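Local coordinates for putative phosphinothricin n-acetyltransferase (Acinetobacter baylyi, PDB 2JLM), which probably acetylates L-methionine sulfone and L-methionine sulfoximine on nitrogen, using acetyl-CoA as the acetyl donor, at residues P62-V67 / I116-E121; V70-G75 / K100-L105; V96-D101 / G106-L111. All blocks are in the same frame, centred on the assembly; numbering follows the deposited sequence.

In the fold
The three contacts lie in one GNAT domain and share its central sheet. Strands 63-68, 73-81 and 91-98 are successive antiparallel neighbours, and helix 107-121 packs over them. Interaction 3 sets the start of this helix on strand 91-98. Interaction 1 sets its end against strand 63-68, with the two centres about 13 Å apart. Interaction 2 packs the loop between strand 91-98 and the helix against the start of strand 73-81, and its centre is about 7 Å from that of interaction 3. Leu74 O accepts a probable hydrogen bond from His99 N (2.9 Å). A bound acetate about 3 Å from the Val96 side chain probably comes from the crystallisation liquor but may mark a pocket.

Interaction 1 (P62-V67 / I116-E121); sequences PIIGAV and IKRAVE
The last turns of helix 107-121 meet strand 63-68 of the central sheet, and Pro62 just before it, through Arg118, whose guanidinium has Ile64 over one face and Pro62 CB approaching obliquely. Arg118 CG stands anti to the backbone N (chi1 -164°). Bends at chi2 (68°) and chi3 (59°) then turn the guanidinium back, with one face toward Ile64 CD1. This methyl sits 3.5 Å from Arg118 NH1, nearer the rim of the flat group than its middle. The same methyl is 3.8 Å from Arg118 CZ. Ile64 CG1 adds a second touch, 3.8 Å from Arg118 NH1.

In the GNAT fold this helix lies across one side of the sheet, and here its final turns reach the neighbourhood of Pro62. The proline and arginine side chains slide past each other in opposite directions. Pro62 CB is 3.9 Å from Arg118 NH2, and Pro62 CG is 4.1 Å from the methylene Arg118 CG. No hydrogen bond crosses between the segments. Ile64 and Pro62 touch the arginine by van der Waals contact.

The charge of Arg118 is met by Glu14, whose OE2 forms a salt bridge with NH1. Trp79 of strand 73-81 lies close by, and the side chains of Pro62 and Ala119 both touch it.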
ATOM      1  N   PRO D  62       4.214  -7.906   8.039  1.00 24.97           N
ATOM      2  CA  PRO D  62       2.934  -8.201   8.690  1.00 25.08           C
ATOM      3  C   PRO D  62       3.107  -8.518  10.173  1.00 30.73           C
ATOM      4  O   PRO D  62       4.152  -9.026  10.585  1.00 33.39           O
ATOM      5  CB  PRO D  62       2.435  -9.438   7.937  1.00 16.52           C
ATOM      6  CG  PRO D  62       3.678 -10.084   7.402  1.00 38.00           C
ATOM      7  CD  PRO D  62       4.673  -8.994   7.158  1.00 30.74           C
ATOM      8  N   ILE D  63       2.101  -8.190  10.971  1.00 36.93           N
ATOM      9  CA  ILE D  63       2.017  -8.696  12.335  1.00 32.00           C
ATOM     10  C   ILE D  63       0.633  -9.316  12.489  1.00 44.18           C
ATOM     11  O   ILE D  63      -0.366  -8.603  12.574  1.00 42.15           O
ATOM     12  CB  ILE D  63       2.229  -7.593  13.392  1.00 42.77           C
ATOM     13  CG1 ILE D  63       3.374  -6.657  12.992  1.00 24.87           C
ATOM     14  CG2 ILE D  63       2.518  -8.199  14.761  1.00 22.33           C
ATOM     15  CD1 ILE D  63       3.612  -5.550  14.017  1.00 28.21           C
ATOM     16  N   ILE D  64       0.578 -10.644  12.492  1.00 28.26           N
ATOM     17  CA  ILE D  64      -0.690 -11.362  12.534  1.00 24.89           C
ATOM     18  C   ILE D  64      -0.969 -11.883  13.940  1.00 36.01           C
ATOM     19  O   ILE D  64      -0.181 -12.639  14.505  1.00 30.02           O
ATOM     20  CB  ILE D  64      -0.708 -12.528  11.531  1.00 24.49           C
ATOM     21  CG1 ILE D  64      -0.431 -12.021  10.112  1.00 23.67           C
ATOM     22  CG2 ILE D  64      -2.044 -13.235  11.557  1.00 26.28           C
ATOM     23  CD1 ILE D  64      -0.397 -13.144   9.046  1.00 21.92           C
ATOM     24  N   GLY D  65      -2.093 -11.466  14.510  1.00 38.53           N
ATOM     25  CA  GLY D  65      -2.418 -11.828  15.877  1.00 26.80           C
ATOM     26  C   GLY D  65      -3.586 -12.789  15.978  1.00 25.02           C
ATOM     27  O   GLY D  65      -4.356 -12.959  15.030  1.00 26.23           O
ATOM     28  N   ALA D  66      -3.706 -13.437  17.130  1.00 19.30           N
ATOM     29  CA  ALA D  66      -4.840 -14.314  17.400  1.00 28.49           C
ATOM     30  C   ALA D  66      -5.531 -13.804  18.655  1.00 51.27           C
ATOM     31  O   ALA D  66      -4.879 -13.566  19.678  1.00 30.55           O
ATOM     32  CB  ALA D  66      -4.385 -15.756  17.574  1.00 19.51           C
ATOM     33  N   VAL D  67      -6.844 -13.613  18.572  1.00 33.58           N
ATOM     34  CA  VAL D  67      -7.577 -12.997  19.672  1.00 30.68           C
ATOM     35  C   VAL D  67      -8.746 -13.863  20.111  1.00 30.10           C
ATOM     36  O   VAL D  67      -9.436 -14.449  19.280  1.00 37.42           O
ATOM     37  CB  VAL D  67      -8.052 -11.595  19.283  1.00 42.93           C
ATOM     38  CG1 VAL D  67      -9.006 -11.058  20.308  1.00 34.02           C
ATOM     39  CG2 VAL D  67      -6.845 -10.670  19.141  1.00 39.50           C
ATOM     40  N   ILE D 116       2.277 -18.009   6.596  1.00 21.27           N
ATOM     41  CA  ILE D 116       2.787 -18.609   5.368  1.00 23.52           C
ATOM     42  C   ILE D 116       1.927 -18.213   4.171  1.00 35.09           C
ATOM     43  O   ILE D 116       2.444 -17.921   3.079  1.00 26.71           O
ATOM     44  CB  ILE D 116       2.871 -20.129   5.507  1.00 19.36           C
ATOM     45  CG1 ILE D 116       3.926 -20.490   6.557  1.00 18.07           C
ATOM     46  CG2 ILE D 116       3.191 -20.796   4.168  1.00 12.72           C
ATOM     47  CD1 ILE D 116       3.987 -21.984   6.871  1.00 16.20           C
ATOM     48  N   LYS D 117       0.612 -18.197   4.383  1.00 30.09           N
ATOM     49  CA  LYS D 117      -0.313 -17.710   3.364  1.00 23.82           C
ATOM     50  C   LYS D 117       0.056 -16.282   2.988  1.00 21.22           C
ATOM     51  O   LYS D 117       0.110 -15.942   1.813  1.00 32.39           O
ATOM     52  CB  LYS D 117      -1.763 -17.785   3.859  1.00 37.36           C
ATOM     53  CG  LYS D 117      -2.399 -19.172   3.698  1.00 30.60           C
ATOM     54  CD  LYS D 117      -3.816 -19.224   4.275  1.00 53.41           C
ATOM     55  N   ARG D 118       0.346 -15.457   3.994  1.00 14.99           N
ATOM     56  CA  ARG D 118       0.744 -14.076   3.754  1.00 20.38           C
ATOM     57  C   ARG D 118       2.058 -13.975   2.963  1.00 43.47           C
ATOM     58  O   ARG D 118       2.213 -13.084   2.126  1.00 23.14           O
ATOM     59  CB  ARG D 118       0.866 -13.313   5.078  1.00 17.64           C
ATOM     60  CG  ARG D 118       0.893 -11.792   4.919  1.00 33.64           C
ATOM     61  CD  ARG D 118      -0.457 -11.260   4.432  1.00 23.44           C
ATOM     62  NE  ARG D 118      -1.513 -11.611   5.378  1.00 24.29           N
ATOM     63  CZ  ARG D 118      -1.849 -10.866   6.427  1.00 43.68           C
ATOM     64  NH1 ARG D 118      -2.812 -11.264   7.250  1.00 43.51           N
ATOM     65  NH2 ARG D 118      -1.231  -9.715   6.653  1.00 23.48           N
ATOM     66  N   ALA D 119       2.999 -14.881   3.240  1.00 28.96           N
ATOM     67  CA  ALA D 119       4.287 -14.903   2.545  1.00 35.16           C
ATOM     68  C   ALA D 119       4.084 -15.151   1.057  1.00 28.51           C
ATOM     69  O   ALA D 119       4.689 -14.481   0.217  1.00 33.11           O
ATOM     70  CB  ALA D 119       5.231 -15.982   3.143  1.00 13.33           C
ATOM     71  N   VAL D 120       3.238 -16.125   0.738  1.00 32.83           N
ATOM     72  CA  VAL D 120       2.935 -16.457  -0.647  1.00 29.57           C
ATOM     73  C   VAL D 120       2.385 -15.241  -1.389  1.00 46.25           C
ATOM     74  O   VAL D 120       2.734 -14.997  -2.548  1.00 41.65           O
ATOM     75  CB  VAL D 120       1.933 -17.609  -0.730  1.00 39.71           C
ATOM     76  CG1 VAL D 120       1.547 -17.888  -2.176  1.00 29.32           C
ATOM     77  CG2 VAL D 120       2.525 -18.842  -0.086  1.00 36.98           C
ATOM     78  N   GLU D 121       1.543 -14.465  -0.712  1.00 38.73           N
ATOM     79  CA  GLU D 121       1.000 -13.242  -1.301  1.00 44.62           C
ATOM     80  C   GLU D 121       2.057 -12.161  -1.420  1.00 40.19           C
ATOM     81  O   GLU D 121       1.960 -11.286  -2.271  1.00 51.48           O
ATOM     82  CB  GLU D 121      -0.174 -12.707  -0.478  1.00 35.15           C
ATOM     83  CG  GLU D 121      -1.371 -13.647  -0.422  1.00 61.95           C
ATOM     84  CD  GLU D 121      -2.343 -13.290   0.694  1.00100.65           C
ATOM     85  OE1 GLU D 121      -2.413 -12.099   1.075  1.00 60.47           O
ATOM     86  OE2 GLU D 121      -3.037 -14.207   1.189  1.00 83.98           O
TER

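Interaction 2 (V70-G75 / K100-L105); sequences VGQLLG and KDYRGL
Tyr102 carries most of this contact, and Leu74 meets it over one ring face. Leu74 CD2 lies 3.6 Å from the centroid of the Tyr102 ring and 6° off the ring normal. This is a well-centred CH-pi contact. The methyl is almost equally far from all six ring carbons, with the Tyr102 CZ distance at 3.7 Å. With CG anti to the carbonyl carbon (chi1 -62°), Leu74 swings CD2 over the middle of the ring.

Gln72 is the third partner and reaches the phenol end of the ring. Its chain is extended beyond CG, which carries the amide out to Tyr102. Gln72 NE2 is 3.1 Å from Tyr102 OH. Gln72 OE1 lies at the ring edge, 3.8 Å from Tyr102 CE1. The amide and ring planes stand nearly perpendicular, 86° apart.

A water extends the polar side of the contact. It donates to Gln72 OE1 at 2.9 Å and to Asp101 OD2 at 2.8 Å, and so ties the two segments together. Leu107 of the following helix also packs on Tyr102.

Residues 102-105 form a type II beta turn with Gly104 in it. Arg103-Gly104-Leu105-Gly106 fits the first four positions of the Q/R-x-x-G-x-G/A motif, but Ser108 stands in the G/A place. The turn is consistent with the loop that binds the pyrophosphate of acetyl-CoA in GNAT enzymes.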
ATOM      1  N   VAL D  70     -13.099 -12.730  23.879  1.00 50.07           N
ATOM      2  CA  VAL D  70     -13.076 -11.565  24.764  1.00 47.02           C
ATOM      3  C   VAL D  70     -12.154 -10.410  24.315  1.00 65.56           C
ATOM      4  O   VAL D  70     -12.249  -9.296  24.832  1.00 72.80           O
ATOM      5  CB  VAL D  70     -12.708 -12.009  26.195  1.00 37.51           C
ATOM      6  CG1 VAL D  70     -12.432 -10.814  27.091  1.00 64.69           C
ATOM      7  CG2 VAL D  70     -13.819 -12.883  26.770  1.00 71.54           C
ATOM      8  N   GLY D  71     -11.267 -10.668  23.359  1.00 58.61           N
ATOM      9  CA  GLY D  71     -10.412  -9.614  22.833  1.00 57.21           C
ATOM     10  C   GLY D  71      -8.961  -9.661  23.293  1.00 39.05           C
ATOM     11  O   GLY D  71      -8.148  -8.816  22.914  1.00 48.78           O
ATOM     12  N   GLN D  72      -8.635 -10.652  24.113  1.00 38.22           N
ATOM     13  CA  GLN D  72      -7.270 -10.841  24.589  1.00 43.97           C
ATOM     14  C   GLN D  72      -6.340 -11.369  23.481  1.00 39.34           C
ATOM     15  O   GLN D  72      -6.673 -12.328  22.772  1.00 37.62           O
ATOM     16  CB  GLN D  72      -7.270 -11.800  25.781  1.00 52.76           C
ATOM     17  CG  GLN D  72      -5.941 -11.889  26.511  1.00 62.56           C
ATOM     18  CD  GLN D  72      -5.983 -12.854  27.682  1.00 91.25           C
ATOM     19  OE1 GLN D  72      -4.958 -13.140  28.303  1.00 78.02           O
ATOM     20  NE2 GLN D  72      -7.175 -13.362  27.988  1.00 77.58           N
ATOM     21  N   LEU D  73      -5.174 -10.744  23.339  1.00 40.70           N
ATOM     22  CA  LEU D  73      -4.178 -11.205  22.377  1.00 33.48           C
ATOM     23  C   LEU D  73      -3.587 -12.539  22.825  1.00 35.32           C
ATOM     24  O   LEU D  73      -2.859 -12.600  23.816  1.00 31.69           O
ATOM     25  CB  LEU D  73      -3.075 -10.160  22.191  1.00 23.44           C
ATOM     26  CG  LEU D  73      -2.096 -10.416  21.040  1.00 39.62           C
ATOM     27  CD1 LEU D  73      -2.784 -10.318  19.679  1.00 26.00           C
ATOM     28  CD2 LEU D  73      -0.939  -9.451  21.123  1.00 28.89           C
ATOM     29  N   LEU D  74      -3.919 -13.603  22.097  1.00 26.11           N
ATOM     30  CA  LEU D  74      -3.464 -14.954  22.434  1.00 37.34           C
ATOM     31  C   LEU D  74      -2.028 -15.198  21.992  1.00 45.46           C
ATOM     32  O   LEU D  74      -1.349 -16.081  22.511  1.00 31.42           O
ATOM     33  CB  LEU D  74      -4.374 -16.012  21.805  1.00 26.92           C
ATOM     34  CG  LEU D  74      -5.831 -15.978  22.268  1.00 41.61           C
ATOM     35  CD1 LEU D  74      -6.512 -17.304  21.965  1.00 23.82           C
ATOM     36  CD2 LEU D  74      -5.910 -15.675  23.759  1.00 41.68           C
ATOM     37  N   GLY D  75      -1.567 -14.407  21.033  1.00 40.44           N
ATOM     38  CA  GLY D  75      -0.245 -14.590  20.479  1.00 33.48           C
ATOM     39  C   GLY D  75      -0.199 -13.959  19.111  1.00 26.22           C
ATOM     40  O   GLY D  75      -1.238 -13.578  18.565  1.00 25.69           O
ATOM     41  N   LYS D 100       1.628 -17.002  27.549  1.00 35.56           N
ATOM     42  CA  LYS D 100       1.997 -18.042  28.520  1.00 43.12           C
ATOM     43  C   LYS D 100       0.835 -18.943  28.958  1.00 52.22           C
ATOM     44  O   LYS D 100       1.031 -20.126  29.241  1.00 49.11           O
ATOM     45  CB  LYS D 100       2.683 -17.418  29.739  1.00 44.45           C
ATOM     46  CG  LYS D 100       1.892 -16.288  30.389  1.00 65.96           C
ATOM     47  CD  LYS D 100       2.746 -15.492  31.370  1.00 58.92           C
ATOM     48  N   ASP D 101      -0.373 -18.394  28.997  1.00 38.43           N
ATOM     49  CA  ASP D 101      -1.539 -19.169  29.410  1.00 45.78           C
ATOM     50  C   ASP D 101      -2.129 -20.001  28.282  1.00 51.75           C
ATOM     51  O   ASP D 101      -2.929 -20.903  28.525  1.00 53.47           O
ATOM     52  CB  ASP D 101      -2.619 -18.254  29.998  1.00 49.93           C
ATOM     53  CG  ASP D 101      -2.159 -17.545  31.260  1.00 47.65           C
ATOM     54  OD1 ASP D 101      -1.407 -18.163  32.044  1.00 36.73           O
ATOM     55  OD2 ASP D 101      -2.545 -16.374  31.468  1.00 47.35           O
ATOM     56  N   TYR D 102      -1.745 -19.710  27.045  1.00 36.64           N
ATOM     57  CA  TYR D 102      -2.393 -20.379  25.918  1.00 32.18           C
ATOM     58  C   TYR D 102      -1.479 -21.286  25.113  1.00 38.73           C
ATOM     59  O   TYR D 102      -1.767 -21.599  23.957  1.00 33.39           O
ATOM     60  CB  TYR D 102      -3.093 -19.360  25.018  1.00 39.92           C
ATOM     61  CG  TYR D 102      -4.170 -18.591  25.749  1.00 33.66           C
ATOM     62  CD1 TYR D 102      -3.863 -17.435  26.453  1.00 45.69           C
ATOM     63  CD2 TYR D 102      -5.484 -19.036  25.757  1.00 35.89           C
ATOM     64  CE1 TYR D 102      -4.832 -16.735  27.129  1.00 53.52           C
ATOM     65  CE2 TYR D 102      -6.463 -18.341  26.430  1.00 36.73           C
ATOM     66  CZ  TYR D 102      -6.131 -17.190  27.116  1.00 67.97           C
ATOM     67  OH  TYR D 102      -7.102 -16.489  27.791  1.00 54.95           O
ATOM     68  N   ARG D 103      -0.379 -21.713  25.726  1.00 39.08           N
ATOM     69  CA  ARG D 103       0.536 -22.617  25.044  1.00 50.82           C
ATOM     70  C   ARG D 103      -0.022 -24.028  25.050  1.00 40.49           C
ATOM     71  O   ARG D 103      -0.816 -24.382  25.918  1.00 65.71           O
ATOM     72  CB  ARG D 103       1.914 -22.575  25.694  1.00 31.17           C
ATOM     73  CG  ARG D 103       2.380 -21.163  25.977  1.00 32.39           C
ATOM     74  CD  ARG D 103       3.840 -20.992  25.630  1.00 52.79           C
ATOM     75  NE  ARG D 103       4.257 -19.612  25.813  1.00 40.74           N
ATOM     76  CZ  ARG D 103       4.911 -19.166  26.879  1.00 42.59           C
ATOM     77  NH1 ARG D 103       5.248 -17.888  26.966  1.00 45.42           N
ATOM     78  NH2 ARG D 103       5.233 -20.001  27.855  1.00 46.12           N
ATOM     79  N   GLY D 104       0.376 -24.827  24.065  1.00 49.05           N
ATOM     80  CA  GLY D 104      -0.071 -26.208  23.994  1.00 47.07           C
ATOM     81  C   GLY D 104      -1.394 -26.410  23.281  1.00 47.89           C
ATOM     82  O   GLY D 104      -1.876 -27.535  23.169  1.00 39.53           O
ATOM     83  N   LEU D 105      -1.973 -25.327  22.773  1.00 46.99           N
ATOM     84  CA  LEU D 105      -3.307 -25.377  22.171  1.00 37.34           C
ATOM     85  C   LEU D 105      -3.324 -25.404  20.642  1.00 46.78           C
ATOM     86  O   LEU D 105      -4.395 -25.477  20.041  1.00 41.10           O
ATOM     87  CB  LEU D 105      -4.138 -24.186  22.654  1.00 16.71           C
ATOM     88  CG  LEU D 105      -4.280 -24.062  24.172  1.00 61.48           C
ATOM     89  CD1 LEU D 105      -5.046 -22.793  24.538  1.00 27.24           C
ATOM     90  CD2 LEU D 105      -4.954 -25.310  24.743  1.00 41.76           C
TER
HETATM   91  O   HOH W   1      -4.588 -14.537  30.786  1.00 45.18           O

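Interaction 3 (V96-D101 / G106-L111); sequences VYIHKD and GLSKHL
Ile98 makes the main apolar contacts with the helix. Its CD1 lies 3.7 Å from Leu111 CD1 and 3.9 Å from Leu107 CB. The methyl therefore touches two residues one helical turn apart. Val96 adds a looser contact, with CG2 4.2 Å from both Leu111 CB and Ser108 CA. The valine puts this methyl anti to its backbone N, on the side that faces the helix.

Ser108 brings a polar atom against these aliphatic groups. Its OG is 3.3 Å from Ile98 CG1. No hydrogen bond crosses between the segments.

Hydrogen bonds occur within each segment. Just after the strand, the backbone N of Asp101 donates to His99 ND1, on the ring two residues earlier, at 2.8 Å with an N-H...ND1 angle of 166°. The donor is tilted 21° out of the imidazole plane. In the helix, Leu111 N bonds to Leu107 O.

The axes of residues 96-98 and 107-111 approach to 8.6 Å and run at 145°, closer to antiparallel than parallel. This is the first half of the beta-alpha-beta unit 91-98, 107-121 and 126-132, with Gly106 as the helix N-cap, as in GNAT enzymes, where this strand-loop-helix probably lines the acetyl-CoA site.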
ATOM      1  N   VAL D  96       7.133 -16.401  16.011  1.00 32.04           N
ATOM      2  CA  VAL D  96       5.792 -16.592  16.523  1.00 33.02           C
ATOM      3  C   VAL D  96       5.864 -16.767  18.037  1.00 26.78           C
ATOM      4  O   VAL D  96       6.637 -17.580  18.542  1.00 38.65           O
ATOM      5  CB  VAL D  96       5.099 -17.785  15.836  1.00 24.32           C
ATOM      6  CG1 VAL D  96       5.990 -19.018  15.862  1.00 37.14           C
ATOM      7  CG2 VAL D  96       3.734 -18.071  16.482  1.00 27.52           C
ATOM      8  N   TYR D  97       5.092 -15.967  18.761  1.00 42.42           N
ATOM      9  CA  TYR D  97       5.076 -16.032  20.220  1.00 40.29           C
ATOM     10  C   TYR D  97       3.672 -16.282  20.729  1.00 36.91           C
ATOM     11  O   TYR D  97       2.727 -15.611  20.320  1.00 42.11           O
ATOM     12  CB  TYR D  97       5.614 -14.738  20.822  1.00 29.06           C
ATOM     13  CG  TYR D  97       7.006 -14.396  20.363  1.00 45.71           C
ATOM     14  CD1 TYR D  97       7.203 -13.572  19.267  1.00 42.11           C
ATOM     15  CD2 TYR D  97       8.129 -14.896  21.024  1.00 21.78           C
ATOM     16  CE1 TYR D  97       8.473 -13.249  18.831  1.00 31.92           C
ATOM     17  CE2 TYR D  97       9.414 -14.575  20.590  1.00 38.40           C
ATOM     18  CZ  TYR D  97       9.574 -13.749  19.488  1.00 25.98           C
ATOM     19  OH  TYR D  97      10.829 -13.406  19.035  1.00 49.90           O
ATOM     20  N   ILE D  98       3.535 -17.257  21.616  1.00 28.11           N
ATOM     21  CA  ILE D  98       2.237 -17.569  22.185  1.00 31.21           C
ATOM     22  C   ILE D  98       2.202 -17.145  23.629  1.00 33.01           C
ATOM     23  O   ILE D  98       3.173 -17.349  24.363  1.00 33.52           O
ATOM     24  CB  ILE D  98       1.904 -19.063  22.102  1.00 33.80           C
ATOM     25  CG1 ILE D  98       1.904 -19.512  20.644  1.00 26.05           C
ATOM     26  CG2 ILE D  98       0.535 -19.318  22.709  1.00 36.48           C
ATOM     27  CD1 ILE D  98       1.261 -18.486  19.707  1.00 15.46           C
ATOM     28  N   HIS D  99       1.082 -16.547  24.032  1.00 34.26           N
ATOM     29  CA  HIS D  99       0.905 -16.090  25.405  1.00 25.32           C
ATOM     30  C   HIS D  99       1.063 -17.268  26.368  1.00 19.76           C
ATOM     31  O   HIS D  99       0.675 -18.388  26.042  1.00 26.68           O
ATOM     32  CB  HIS D  99      -0.461 -15.445  25.572  1.00 39.05           C
ATOM     33  CG  HIS D  99      -0.738 -14.988  26.966  1.00 59.30           C
ATOM     34  ND1 HIS D  99      -1.012 -15.862  27.996  1.00 48.55           N
ATOM     35  CD2 HIS D  99      -0.779 -13.744  27.504  1.00 23.18           C
ATOM     36  CE1 HIS D  99      -1.206 -15.179  29.111  1.00 43.15           C
ATOM     37  NE2 HIS D  99      -1.073 -13.891  28.836  1.00 49.93           N
ATOM     38  N   LYS D 100       1.628 -17.002  27.549  1.00 35.56           N
ATOM     39  CA  LYS D 100       1.997 -18.042  28.520  1.00 43.12           C
ATOM     40  C   LYS D 100       0.835 -18.943  28.958  1.00 52.22           C
ATOM     41  O   LYS D 100       1.031 -20.126  29.241  1.00 49.11           O
ATOM     42  CB  LYS D 100       2.683 -17.418  29.739  1.00 44.45           C
ATOM     43  CG  LYS D 100       1.892 -16.288  30.389  1.00 65.96           C
ATOM     44  CD  LYS D 100       2.746 -15.492  31.370  1.00 58.92           C
ATOM     45  N   ASP D 101      -0.373 -18.394  28.997  1.00 38.43           N
ATOM     46  CA  ASP D 101      -1.539 -19.169  29.410  1.00 45.78           C
ATOM     47  C   ASP D 101      -2.129 -20.001  28.282  1.00 51.75           C
ATOM     48  O   ASP D 101      -2.929 -20.903  28.525  1.00 53.47           O
ATOM     49  CB  ASP D 101      -2.619 -18.254  29.998  1.00 49.93           C
ATOM     50  CG  ASP D 101      -2.159 -17.545  31.260  1.00 47.65           C
ATOM     51  OD1 ASP D 101      -1.407 -18.163  32.044  1.00 36.73           O
ATOM     52  OD2 ASP D 101      -2.545 -16.374  31.468  1.00 47.35           O
ATOM     53  N   GLY D 106      -2.155 -25.320  20.013  1.00 32.90           N
ATOM     54  CA  GLY D 106      -2.079 -25.335  18.558  1.00 28.97           C
ATOM     55  C   GLY D 106      -2.199 -23.946  17.952  1.00 26.08           C
ATOM     56  O   GLY D 106      -2.436 -23.773  16.751  1.00 31.76           O
ATOM     57  N   LEU D 107      -2.038 -22.937  18.793  1.00 19.50           N
ATOM     58  CA  LEU D 107      -2.048 -21.566  18.314  1.00 20.24           C
ATOM     59  C   LEU D 107      -0.872 -21.271  17.357  1.00 33.47           C
ATOM     60  O   LEU D 107      -1.046 -20.588  16.345  1.00 31.58           O
ATOM     61  CB  LEU D 107      -2.067 -20.595  19.498  1.00 15.55           C
ATOM     62  CG  LEU D 107      -3.480 -20.415  20.064  1.00 40.32           C
ATOM     63  CD1 LEU D 107      -3.509 -19.429  21.226  1.00 31.63           C
ATOM     64  CD2 LEU D 107      -4.412 -19.962  18.962  1.00 35.87           C
ATOM     65  N   SER D 108       0.309 -21.801  17.674  1.00 22.70           N
ATOM     66  CA  SER D 108       1.515 -21.570  16.881  1.00 23.24           C
ATOM     67  C   SER D 108       1.296 -22.004  15.464  1.00 24.42           C
ATOM     68  O   SER D 108       1.738 -21.352  14.526  1.00 27.14           O
ATOM     69  CB  SER D 108       2.701 -22.372  17.440  1.00 22.72           C
ATOM     70  OG  SER D 108       3.267 -21.696  18.543  1.00 35.83           O
ATOM     71  N   LYS D 109       0.622 -23.132  15.320  1.00 15.85           N
ATOM     72  CA  LYS D 109       0.439 -23.728  14.020  1.00 24.96           C
ATOM     73  C   LYS D 109      -0.536 -22.885  13.196  1.00 34.04           C
ATOM     74  O   LYS D 109      -0.286 -22.617  12.024  1.00 24.49           O
ATOM     75  CB  LYS D 109      -0.025 -25.186  14.174  1.00 12.81           C
ATOM     76  CG  LYS D 109      -0.084 -25.971  12.866  1.00 30.81           C
ATOM     77  CD  LYS D 109      -0.738 -27.334  13.061  1.00 37.78           C
ATOM     78  N   HIS D 110      -1.635 -22.455  13.818  1.00 30.91           N
ATOM     79  CA  HIS D 110      -2.607 -21.576  13.163  1.00 25.62           C
ATOM     80  C   HIS D 110      -1.959 -20.280  12.681  1.00 17.82           C
ATOM     81  O   HIS D 110      -2.135 -19.876  11.537  1.00 23.95           O
ATOM     82  CB  HIS D 110      -3.743 -21.204  14.126  1.00 24.28           C
ATOM     83  CG  HIS D 110      -4.614 -22.353  14.507  1.00 31.83           C
ATOM     84  ND1 HIS D 110      -5.254 -23.137  13.572  1.00 37.82           N
ATOM     85  CD2 HIS D 110      -4.967 -22.844  15.717  1.00 23.88           C
ATOM     86  CE1 HIS D 110      -5.957 -24.066  14.192  1.00 30.54           C
ATOM     87  NE2 HIS D 110      -5.800 -23.910  15.494  1.00 36.66           N
ATOM     88  N   LEU D 111      -1.240 -19.615  13.577  1.00 13.93           N
ATOM     89  CA  LEU D 111      -0.569 -18.375  13.224  1.00 33.27           C
ATOM     90  C   LEU D 111       0.458 -18.616  12.119  1.00 40.99           C
ATOM     91  O   LEU D 111       0.517 -17.862  11.140  1.00 37.88           O
ATOM     92  CB  LEU D 111       0.068 -17.740  14.459  1.00 24.78           C
ATOM     93  CG  LEU D 111      -0.965 -17.101  15.398  1.00 19.93           C
ATOM     94  CD1 LEU D 111      -0.407 -16.888  16.807  1.00 22.28           C
ATOM     95  CD2 LEU D 111      -1.512 -15.773  14.828  1.00 17.87           C
TER